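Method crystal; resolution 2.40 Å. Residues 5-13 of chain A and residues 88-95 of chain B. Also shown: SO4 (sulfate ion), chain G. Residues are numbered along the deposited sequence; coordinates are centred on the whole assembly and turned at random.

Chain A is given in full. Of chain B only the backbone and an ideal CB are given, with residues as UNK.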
ATOM      1  N   GLU A   5     -16.394 -11.365 -10.806  1.00 93.36           N
ATOM      2  CA  GLU A   5     -16.283 -10.063 -11.489  1.00 93.35           C
ATOM      3  C   GLU A   5     -15.234 -10.078 -12.616  1.00 97.68           C
ATOM      4  O   GLU A   5     -14.390 -10.993 -12.677  1.00 97.32           O
ATOM      5  CB  GLU A   5     -16.004  -8.911 -10.487  1.00 92.91           C
ATOM      6  CG  GLU A   5     -16.945  -8.908  -9.289  1.00102.85           C
ATOM      7  CD  GLU A   5     -17.242  -7.568  -8.641  1.00118.04           C
ATOM      8  OE1 GLU A   5     -17.834  -6.693  -9.318  1.00113.45           O
ATOM      9  OE2 GLU A   5     -16.961  -7.421  -7.429  1.00 94.92           O
ATOM     10  N   ASP A   6     -15.296  -9.065 -13.517  1.00 93.79           N
ATOM     11  CA  ASP A   6     -14.358  -8.960 -14.637  1.00 93.90           C
ATOM     12  C   ASP A   6     -12.947  -8.707 -14.143  1.00 95.19           C
ATOM     13  O   ASP A   6     -12.739  -7.937 -13.196  1.00 91.61           O
ATOM     14  CB  ASP A   6     -14.863  -7.989 -15.738  1.00 97.25           C
ATOM     15  CG  ASP A   6     -14.051  -6.745 -16.043  1.00107.29           C
ATOM     16  OD1 ASP A   6     -14.212  -5.742 -15.323  1.00105.68           O
ATOM     17  OD2 ASP A   6     -13.346  -6.740 -17.072  1.00112.96           O
ATOM     18  N   GLN A   7     -11.996  -9.443 -14.739  1.00 91.89           N
ATOM     19  CA  GLN A   7     -10.574  -9.440 -14.434  1.00 89.47           C
ATOM     20  C   GLN A   7      -9.938  -8.055 -14.240  1.00 89.54           C
ATOM     21  O   GLN A   7      -9.021  -7.927 -13.419  1.00 88.81           O
ATOM     22  CB  GLN A   7      -9.813 -10.261 -15.485  1.00 92.86           C
ATOM     23  CG  GLN A   7     -10.015 -11.775 -15.355  1.00127.61           C
ATOM     24  CD  GLN A   7      -8.940 -12.458 -14.535  1.00157.83           C
ATOM     25  OE1 GLN A   7      -8.120 -13.227 -15.063  1.00155.18           O
ATOM     26  NE2 GLN A   7      -8.939 -12.220 -13.221  1.00151.18           N
ATOM     27  N   ALA A   8     -10.400  -7.033 -15.003  1.00 82.75           N
ATOM     28  CA  ALA A   8      -9.888  -5.656 -14.922  1.00 79.35           C
ATOM     29  C   ALA A   8     -10.316  -4.995 -13.614  1.00 78.43           C
ATOM     30  O   ALA A   8      -9.558  -4.230 -13.040  1.00 76.43           O
ATOM     31  CB  ALA A   8     -10.381  -4.836 -16.101  1.00 81.44           C
ATOM     32  N   TYR A   9     -11.519  -5.306 -13.149  1.00 75.57           N
ATOM     33  CA  TYR A   9     -12.079  -4.799 -11.901  1.00 74.28           C
ATOM     34  C   TYR A   9     -11.368  -5.417 -10.702  1.00 79.31           C
ATOM     35  O   TYR A   9     -11.116  -4.725  -9.721  1.00 77.79           O
ATOM     36  CB  TYR A   9     -13.590  -5.070 -11.858  1.00 74.80           C
ATOM     37  CG  TYR A   9     -14.280  -4.424 -10.684  1.00 74.05           C
ATOM     38  CD1 TYR A   9     -14.338  -3.034 -10.558  1.00 75.84           C
ATOM     39  CD2 TYR A   9     -14.859  -5.195  -9.683  1.00 73.51           C
ATOM     40  CE1 TYR A   9     -14.950  -2.432  -9.460  1.00 75.45           C
ATOM     41  CE2 TYR A   9     -15.452  -4.600  -8.567  1.00 73.48           C
ATOM     42  CZ  TYR A   9     -15.546  -3.222  -8.488  1.00 78.30           C
ATOM     43  OH  TYR A   9     -16.168  -2.658  -7.404  1.00 77.98           O
ATOM     44  N   ARG A  10     -11.007  -6.712 -10.809  1.00 78.71           N
ATOM     45  CA  ARG A  10     -10.269  -7.465  -9.789  1.00 77.72           C
ATOM     46  C   ARG A  10      -8.854  -6.906  -9.682  1.00 78.81           C
ATOM     47  O   ARG A  10      -8.341  -6.734  -8.575  1.00 78.31           O
ATOM     48  CB  ARG A  10     -10.238  -8.967 -10.122  1.00 79.34           C
ATOM     49  CG  ARG A  10     -11.622  -9.650  -9.998  1.00 92.92           C
ATOM     50  CD  ARG A  10     -11.608 -11.165 -10.245  1.00104.63           C
ATOM     51  NE  ARG A  10     -10.617 -11.895  -9.438  1.00114.26           N
ATOM     52  CZ  ARG A  10     -10.754 -12.208  -8.148  1.00131.27           C
ATOM     53  NH1 ARG A  10     -11.844 -11.845  -7.480  1.00115.67           N
ATOM     54  NH2 ARG A  10      -9.796 -12.867  -7.512  1.00120.29           N
ATOM     55  N   LEU A  11      -8.261  -6.553 -10.829  1.00 72.84           N
ATOM     56  CA  LEU A  11      -6.917  -5.988 -10.890  1.00 70.65           C
ATOM     57  C   LEU A  11      -6.854  -4.592 -10.233  1.00 71.78           C
ATOM     58  O   LEU A  11      -5.974  -4.332  -9.411  1.00 70.69           O
ATOM     59  CB  LEU A  11      -6.395  -5.985 -12.348  1.00 71.26           C
ATOM     60  CG  LEU A  11      -4.918  -5.594 -12.538  1.00 73.79           C
ATOM     61  CD1 LEU A  11      -3.993  -6.686 -12.035  1.00 72.89           C
ATOM     62  CD2 LEU A  11      -4.637  -5.275 -13.983  1.00 74.82           C
ATOM     63  N   LEU A  12      -7.802  -3.726 -10.576  1.00 68.66           N
ATOM     64  CA  LEU A  12      -7.952  -2.390 -10.009  1.00 69.02           C
ATOM     65  C   LEU A  12      -8.086  -2.432  -8.464  1.00 72.21           C
ATOM     66  O   LEU A  12      -7.478  -1.604  -7.771  1.00 71.66           O
ATOM     67  CB  LEU A  12      -9.175  -1.704 -10.631  1.00 70.56           C
ATOM     68  CG  LEU A  12      -9.415  -0.260 -10.207  1.00 75.41           C
ATOM     69  CD1 LEU A  12      -8.322   0.673 -10.785  1.00 76.83           C
ATOM     70  CD2 LEU A  12     -10.797   0.173 -10.597  1.00 75.08           C
ATOM     71  N   ASN A  13      -8.844  -3.419  -7.943  1.00 67.94           N
ATOM     72  CA  ASN A  13      -9.032  -3.617  -6.511  1.00 67.64           C
ATOM     73  C   ASN A  13      -7.765  -4.103  -5.826  1.00 72.26           C
ATOM     74  O   ASN A  13      -7.375  -3.562  -4.791  1.00 73.19           O
ATOM     75  CB  ASN A  13     -10.270  -4.471  -6.213  1.00 67.87           C
ATOM     76  CG  ASN A  13     -11.527  -3.664  -6.361  1.00 79.95           C
ATOM     77  OD1 ASN A  13     -11.831  -2.784  -5.552  1.00 70.12           O
ATOM     78  ND2 ASN A  13     -12.243  -3.879  -7.446  1.00 75.89           N
TER
ATOM     79  N   UNK B  88      -8.802  -0.435 -21.439  1.00 95.00           N
ATOM     80  CA  UNK B  88     -10.237  -0.670 -21.259  1.00 95.87           C
ATOM     81  C   UNK B  88     -10.543  -0.394 -19.794  1.00 96.71           C
ATOM     82  O   UNK B  88     -11.522   0.282 -19.493  1.00 96.56           O
ATOM     83  CB  UNK B  88     -10.641  -2.090 -21.660  1.00 95.87           C
ATOM     84  N   UNK B  89      -9.622  -0.828 -18.901  1.00 90.34           N
ATOM     85  CA  UNK B  89      -9.652  -0.657 -17.447  1.00 86.50           C
ATOM     86  C   UNK B  89      -9.811   0.816 -17.043  1.00 88.58           C
ATOM     87  O   UNK B  89     -10.725   1.143 -16.299  1.00 88.35           O
ATOM     88  CB  UNK B  89      -8.374  -1.229 -16.829  1.00 86.50           C
ATOM     89  N   UNK B  90      -8.883   1.680 -17.482  1.00 85.60           N
ATOM     90  CA  UNK B  90      -8.854   3.097 -17.133  1.00 84.98           C
ATOM     91  C   UNK B  90      -9.991   3.890 -17.734  1.00 90.43           C
ATOM     92  O   UNK B  90     -10.499   4.799 -17.088  1.00 88.27           O
ATOM     93  CB  UNK B  90      -7.525   3.713 -17.575  1.00 84.98           C
ATOM     94  N   UNK B  91     -10.401   3.544 -18.960  1.00 90.63           N
ATOM     95  CA  UNK B  91     -11.516   4.211 -19.628  1.00 92.88           C
ATOM     96  C   UNK B  91     -12.817   3.936 -18.842  1.00 94.77           C
ATOM     97  O   UNK B  91     -13.547   4.870 -18.497  1.00 94.30           O
ATOM     98  CB  UNK B  91     -11.641   3.735 -21.077  1.00 92.88           C
ATOM     99  N   UNK B  92     -13.046   2.660 -18.495  1.00 89.01           N
ATOM    100  CA  UNK B  92     -14.228   2.210 -17.773  1.00 87.02           C
ATOM    101  C   UNK B  92     -14.239   2.560 -16.290  1.00 88.39           C
ATOM    102  O   UNK B  92     -15.317   2.836 -15.759  1.00 89.30           O
ATOM    103  CB  UNK B  92     -14.362   0.694 -17.926  1.00 87.02           C
ATOM    104  N   UNK B  93     -13.086   2.497 -15.595  1.00 82.06           N
ATOM    105  CA  UNK B  93     -13.110   2.710 -14.142  1.00 79.02           C
ATOM    106  C   UNK B  93     -12.392   3.913 -13.615  1.00 81.04           C
ATOM    107  O   UNK B  93     -12.484   4.177 -12.418  1.00 78.15           O
ATOM    108  CB  UNK B  93     -12.518   1.481 -13.448  1.00 79.02           C
ATOM    109  N   UNK B  94     -11.633   4.610 -14.467  1.00 79.86           N
ATOM    110  CA  UNK B  94     -10.784   5.716 -14.038  1.00 79.57           C
ATOM    111  C   UNK B  94     -11.039   7.066 -14.719  1.00 88.68           C
ATOM    112  O   UNK B  94     -10.325   8.024 -14.421  1.00 89.48           O
ATOM    113  CB  UNK B  94      -9.323   5.324 -14.269  1.00 79.57           C
ATOM    114  N   UNK B  95     -12.041   7.156 -15.615  1.00 89.29           N
ATOM    115  CA  UNK B  95     -12.432   8.427 -16.252  1.00 92.85           C
ATOM    116  C   UNK B  95     -13.727   8.911 -15.591  1.00 98.50           C
ATOM    117  O   UNK B  95     -14.614   8.099 -15.307  1.00 97.29           O
ATOM    118  CB  UNK B  95     -12.616   8.262 -17.762  1.00 92.85           C
TER
HETATM  119  S   SO4 G1353      -6.621  -2.673 -23.675  1.00158.63           S
HETATM  120  O1  SO4 G1353      -7.715  -3.350 -24.398  1.00165.76           O
HETATM  121  O2  SO4 G1353      -6.589  -1.271 -24.065  1.00164.34           O
HETATM  122  O3  SO4 G1353      -6.865  -2.764 -22.227  1.00161.03           O
HETATM  123  O4  SO4 G1353      -5.337  -3.308 -24.012  1.00164.07           O

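Position 88 opens a helical stretch. Its CA-to-CB bond points toward chain A, but nothing of chain A lies within 5.5 Å of the ideal CB. Many polar residues would suit. The residue is B:Glu88. Its side chain makes no contact with chain A, while its backbone N donates a hydrogen bond to sulfate O3 at 3.1 Å.

Position 89 lies where the two helices come close: its CA is 5.6 Å from the CA of A:Ala8. CA-to-CB points sideways, and the ideal CB is 4.2 Å from A:Ala8 CB. The small alanine leaves room, and A:Leu11 and A:Leu12 offer apolar surface nearby. A medium or long apolar chain would suit, such as leucine, isoleucine or methionine. It is B:Leu89, with both chi angles t, and its end comes nearer than its CB bond suggests. B:Leu89 CG is 3.9 Å from A:Ala8 CB. B:Leu89 CD1 lies 3.9 Å from A:Leu11 CD2, and B:Leu89 CD2 lies 3.8 Å from A:Leu12 CD1.

Position 90 points away from chain A, and position 91 is out of reach. Chain A sets no demand on either. They are B:Ser90 and B:Ser91. The B:Ser91 backbone O accepts a hydrogen bond from the side chain at position 95.

Position 92 points toward chain A, but no atom there is within 5.5 Å of the ideal CB. Polar residues would fit well. B:Asp92 makes no contact across.

Position 93 points toward chain A. The ideal CB is 3.6 Å from A:Leu12 CD2, and the way onward passes A:Ala8 and A:Tyr9 to the carboxylate of A:Asp6. A long chain with an apolar body and a donor at its tip would suit; tyrosine does, and lysine or arginine might. It is B:Tyr93, chi1 m. Its OH donates a hydrogen bond to A:Asp6 OD1 at 2.7 Å. That same OD1 caps the chain A helix, accepting a weak bond from A:Tyr9 N at 3.5 Å. A:Tyr9 CD1 lies over one face of the ring, 3.8 Å from B:Tyr93 CE1, with the ring planes oblique at 47°. A:Ala8 CB sits at the ring edge, 4.3 Å from B:Tyr93 CE2.

Position 94 points sideways, with chain A beyond 5.5 Å of its ideal CB. Only a longer chain could reach A:Leu12, so leucine or methionine would suit. B:Leu94 does reach: its CD2 is 3.7 Å from A:Leu12 CD1.

Position 95 is out of reach, with extended backbone angles of -104/138. Chain A does not constrain it. B:Thr95 OG1 donates to B:Ser91 O at 2.7 Å.

Chain B (88-95) ELSSDYLT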
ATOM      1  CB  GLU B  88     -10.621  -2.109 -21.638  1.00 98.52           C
ATOM      2  CG  GLU B  88     -10.784  -2.318 -23.136  1.00116.92           C
ATOM      3  CD  GLU B  88     -12.177  -2.137 -23.714  1.00150.10           C
ATOM      4  OE1 GLU B  88     -13.069  -1.604 -23.013  1.00141.85           O
ATOM      5  OE2 GLU B  88     -12.368  -2.522 -24.891  1.00157.92           O
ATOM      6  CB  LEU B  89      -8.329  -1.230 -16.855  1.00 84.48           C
ATOM      7  CG  LEU B  89      -8.321  -1.626 -15.371  1.00 85.18           C
ATOM      8  CD1 LEU B  89      -7.199  -2.598 -15.078  1.00 83.29           C
ATOM      9  CD2 LEU B  89      -8.224  -0.420 -14.461  1.00 84.97           C
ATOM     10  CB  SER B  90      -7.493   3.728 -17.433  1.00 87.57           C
ATOM     11  OG  SER B  90      -7.050   3.524 -18.765  1.00 96.92           O
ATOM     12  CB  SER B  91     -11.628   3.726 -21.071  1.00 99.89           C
ATOM     13  OG  SER B  91     -12.833   4.158 -21.680  1.00115.69           O
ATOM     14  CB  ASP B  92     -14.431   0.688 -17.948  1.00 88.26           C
ATOM     15  CG  ASP B  92     -14.539   0.161 -19.376  1.00100.54           C
ATOM     16  OD1 ASP B  92     -14.856   0.961 -20.288  1.00104.48           O
ATOM     17  OD2 ASP B  92     -14.288  -1.046 -19.582  1.00105.12           O
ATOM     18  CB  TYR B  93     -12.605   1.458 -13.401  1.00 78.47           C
ATOM     19  CG  TYR B  93     -13.314   0.174 -13.771  1.00 81.77           C
ATOM     20  CD1 TYR B  93     -14.642  -0.046 -13.405  1.00 83.03           C
ATOM     21  CD2 TYR B  93     -12.655  -0.833 -14.472  1.00 83.49           C
ATOM     22  CE1 TYR B  93     -15.314  -1.213 -13.777  1.00 83.83           C
ATOM     23  CE2 TYR B  93     -13.311  -2.011 -14.834  1.00 85.45           C
ATOM     24  CZ  TYR B  93     -14.641  -2.198 -14.480  1.00 91.15           C
ATOM     25  OH  TYR B  93     -15.286  -3.358 -14.831  1.00 93.45           O
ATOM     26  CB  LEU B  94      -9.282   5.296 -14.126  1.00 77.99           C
ATOM     27  CG  LEU B  94      -8.888   4.002 -13.384  1.00 78.95           C
ATOM     28  CD1 LEU B  94      -7.453   3.600 -13.685  1.00 78.55           C
ATOM     29  CD2 LEU B  94      -9.035   4.162 -11.897  1.00 76.56           C
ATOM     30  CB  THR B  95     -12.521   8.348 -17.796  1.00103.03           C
ATOM     31  OG1 THR B  95     -13.657   7.581 -18.197  1.00 99.90           O
ATOM     32  CG2 THR B  95     -11.222   7.831 -18.458  1.00100.05           C
TER
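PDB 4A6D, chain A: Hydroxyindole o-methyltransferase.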